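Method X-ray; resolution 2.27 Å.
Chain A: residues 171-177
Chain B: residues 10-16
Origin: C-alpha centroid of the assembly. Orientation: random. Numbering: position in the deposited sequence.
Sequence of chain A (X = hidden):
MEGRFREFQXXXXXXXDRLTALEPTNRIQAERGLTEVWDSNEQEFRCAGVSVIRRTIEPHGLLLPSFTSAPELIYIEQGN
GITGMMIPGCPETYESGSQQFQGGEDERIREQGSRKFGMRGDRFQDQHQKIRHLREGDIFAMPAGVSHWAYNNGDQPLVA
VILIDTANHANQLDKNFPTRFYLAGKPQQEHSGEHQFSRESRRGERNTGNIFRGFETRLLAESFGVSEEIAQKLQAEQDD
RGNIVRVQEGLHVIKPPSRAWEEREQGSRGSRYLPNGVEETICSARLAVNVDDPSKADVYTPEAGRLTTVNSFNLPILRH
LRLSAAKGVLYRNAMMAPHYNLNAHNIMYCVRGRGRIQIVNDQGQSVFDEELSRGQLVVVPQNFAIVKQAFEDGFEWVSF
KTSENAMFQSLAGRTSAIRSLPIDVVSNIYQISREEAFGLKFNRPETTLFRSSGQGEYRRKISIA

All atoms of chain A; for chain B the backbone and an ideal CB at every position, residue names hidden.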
# COMPACT_ATOMS: atom_id res chain seq x y z
N ASN A 171 7.84 -3.80 4.82
CA ASN A 171 9.01 -4.44 4.23
C ASN A 171 9.30 -3.88 2.84
O ASN A 171 8.54 -4.11 1.90
CB ASN A 171 8.85 -5.96 4.13
CG ASN A 171 10.02 -6.61 3.36
OD1 ASN A 171 11.16 -6.17 3.45
ND2 ASN A 171 9.72 -7.64 2.59
N GLN A 172 10.40 -3.14 2.71
CA GLN A 172 10.75 -2.55 1.42
C GLN A 172 11.90 -3.29 0.71
O GLN A 172 12.40 -2.84 -0.31
CB GLN A 172 11.05 -1.06 1.59
CG GLN A 172 9.88 -0.27 2.22
CD GLN A 172 10.05 1.23 2.09
OE1 GLN A 172 9.18 2.02 2.49
NE2 GLN A 172 11.17 1.64 1.56
N LEU A 173 12.32 -4.42 1.27
CA LEU A 173 13.32 -5.26 0.61
C LEU A 173 12.58 -6.31 -0.22
O LEU A 173 11.45 -6.10 -0.57
CB LEU A 173 14.22 -5.93 1.64
CG LEU A 173 14.99 -4.94 2.53
CD1 LEU A 173 15.63 -5.65 3.72
CD2 LEU A 173 16.04 -4.22 1.71
N ASP A 174 13.21 -7.42 -0.55
CA ASP A 174 12.53 -8.41 -1.38
C ASP A 174 11.31 -9.04 -0.68
O ASP A 174 11.24 -9.11 0.55
CB ASP A 174 13.49 -9.51 -1.83
CG ASP A 174 14.53 -9.01 -2.84
OD1 ASP A 174 15.57 -9.68 -2.93
OD2 ASP A 174 14.32 -7.98 -3.53
N LYS A 175 10.38 -9.53 -1.49
CA LYS A 175 9.12 -10.07 -1.01
C LYS A 175 9.13 -11.59 -0.97
O LYS A 175 8.29 -12.22 -0.33
CB LYS A 175 7.98 -9.60 -1.92
CG LYS A 175 7.82 -8.09 -1.95
CD LYS A 175 7.65 -7.54 -0.54
CE LYS A 175 7.30 -6.06 -0.54
NZ LYS A 175 6.61 -5.65 0.73
N ASN A 176 10.08 -12.18 -1.68
CA ASN A 176 10.20 -13.63 -1.73
C ASN A 176 10.53 -14.30 -0.40
O ASN A 176 9.88 -15.28 -0.03
CB ASN A 176 11.19 -14.04 -2.83
CG ASN A 176 10.70 -13.66 -4.22
OD1 ASN A 176 9.62 -13.08 -4.38
ND2 ASN A 176 11.49 -13.99 -5.24
N PHE A 177 11.53 -13.78 0.30
CA PHE A 177 12.00 -14.37 1.55
C PHE A 177 12.27 -13.31 2.60
O PHE A 177 12.65 -12.19 2.27
CB PHE A 177 13.30 -15.18 1.30
CG PHE A 177 13.15 -16.26 0.27
CD1 PHE A 177 12.75 -17.55 0.64
CD2 PHE A 177 13.40 -16.00 -1.07
CE1 PHE A 177 12.60 -18.55 -0.30
CE2 PHE A 177 13.24 -16.99 -2.03
CZ PHE A 177 12.85 -18.27 -1.65
N UNK B 10 10.62 -11.88 -11.14
CA UNK B 10 11.97 -11.94 -10.57
C UNK B 10 11.99 -11.53 -9.09
O UNK B 10 12.15 -12.38 -8.21
CB UNK B 10 12.91 -11.04 -11.37
N UNK B 11 11.84 -10.23 -8.84
CA UNK B 11 11.73 -9.72 -7.49
C UNK B 11 12.94 -10.03 -6.62
O UNK B 11 12.79 -10.40 -5.45
CB UNK B 11 10.47 -10.29 -6.83
N UNK B 12 14.13 -9.87 -7.18
CA UNK B 12 15.35 -10.07 -6.41
C UNK B 12 16.27 -8.87 -6.43
O UNK B 12 17.46 -8.99 -6.16
CB UNK B 12 16.10 -11.29 -6.94
N UNK B 13 15.71 -7.71 -6.76
CA UNK B 13 16.53 -6.52 -6.89
C UNK B 13 17.14 -6.06 -5.57
O UNK B 13 18.10 -5.30 -5.58
CB UNK B 13 15.69 -5.39 -7.49
N UNK B 14 16.61 -6.53 -4.44
CA UNK B 14 17.21 -6.17 -3.16
C UNK B 14 18.21 -7.19 -2.61
O UNK B 14 18.76 -6.98 -1.54
CB UNK B 14 16.10 -5.96 -2.13
N UNK B 15 18.43 -8.28 -3.34
CA UNK B 15 19.55 -9.18 -3.06
C UNK B 15 20.82 -8.48 -3.52
O UNK B 15 21.34 -8.74 -4.59
CB UNK B 15 19.38 -10.53 -3.75
N UNK B 16 21.32 -7.57 -2.70
CA UNK B 16 22.40 -6.72 -3.09
C UNK B 16 23.71 -7.11 -2.40
O UNK B 16 23.76 -7.23 -1.18
CB UNK B 16 22.04 -5.26 -2.78

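Position 10 points its CA-to-CB bond away from chain A, and nothing of chain A lies within 5.5 Å of the ideal CB. Chain A sets little limit here; many side chains would suit. The residue is Q10(B), which is poorly ordered. Its backbone serves the contact: ND2 of N176(A) donates a weak hydrogen bond to O of Q10(B), at 3.4 Å.

Position 11 has phi 60° and psi 43°. Positive phi by itself favours glycine. The CB would point sideways, and its ideal place is 3.8 Å from OD1 of N176(A), so a small side chain is not excluded by distance. The residue is G11(B). Its O lies 2.5 Å from the O of water 2, which donates to it and accepts from N of K175(A), at 2.7 Å.

Position 12 directs its CB away, although the ideal CB is still 4.4 Å from OD1 of D174(A). Small or polar side chains would suit. The residue is N12(B). It opens a type I beta turn that runs to position 15, and its CA packs 3.5 Å from OD1 of D174(A).

Position 13 lies within the turn, with phi -66° and psi -17°. Its CB points sideways, 4.9 Å from OD2 of D174(A). A neutral polar or basic side chain would seem the easier choice beside a carboxylate. The residue is E13(B), whose OE2 comes 4.2 Å from OD2 of D174(A), like charge near like charge. The O of water 1 lies 2.9 Å from OD2 of D174(A) and 3.4 Å from OE2 of E13(B), the second contact being weak; it has more acceptors in reach than protons to give.

Position 14 faces chain A most directly. The ideal CB points toward it, 3.0 Å from OD2 of D174(A) and 4.0 Å from CA of L173(A). Such tight space suits a small side chain: alanine, serine or cysteine. The backbone N donates to OD2 of D174(A), at 2.9 Å and 149°; any residue but proline keeps this N-H. It is C14(B), with chi1 in m. Its SG lies 3.7 Å from CA of L173(A), its CB 4.1 Å from CD2 of L173(A). It is bonded covalently to a group elsewhere in the structure.

Position 15 points sideways, its ideal CB 4.0 Å from OD1 of D174(A). A flexible donor, such as glutamine, lysine or arginine, could reach back. The residue is Q15(B), and its side chain does bend nearer D174(A). Its N closes the turn on O of N12(B), at 3.1 Å.

Position 16 is beyond reach. It is I16(B).

Chain B 10-16: QGNECQI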
# COMPACT_ATOMS: atom_id res chain seq x y z
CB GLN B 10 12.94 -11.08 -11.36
CG GLN B 10 13.45 -11.74 -12.64
CD GLN B 10 14.65 -11.01 -13.20
OE1 GLN B 10 15.26 -10.17 -12.53
NE2 GLN B 10 15.00 -11.33 -14.45
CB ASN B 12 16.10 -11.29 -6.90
CG ASN B 12 15.51 -12.56 -6.36
OD1 ASN B 12 14.72 -13.23 -7.03
ND2 ASN B 12 15.87 -12.90 -5.12
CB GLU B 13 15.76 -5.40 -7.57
CG GLU B 13 14.31 -5.38 -7.18
CD GLU B 13 13.53 -6.39 -7.97
OE1 GLU B 13 13.72 -6.44 -9.20
OE2 GLU B 13 12.73 -7.12 -7.35
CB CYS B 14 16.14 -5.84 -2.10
SG CYS B 14 15.19 -4.39 -2.52
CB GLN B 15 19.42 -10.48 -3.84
CG GLN B 15 18.17 -11.25 -3.52
CD GLN B 15 18.16 -11.72 -2.09
OE1 GLN B 15 17.71 -11.00 -1.20
NE2 GLN B 15 18.66 -12.93 -1.86
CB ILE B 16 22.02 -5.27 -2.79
CG1 ILE B 16 21.05 -4.78 -3.86
CG2 ILE B 16 23.25 -4.38 -2.67
CD1 ILE B 16 20.39 -3.51 -3.49
O HOH W 1 12.28 -6.00 -4.15
O HOH W 2 10.78 -9.60 -4.14
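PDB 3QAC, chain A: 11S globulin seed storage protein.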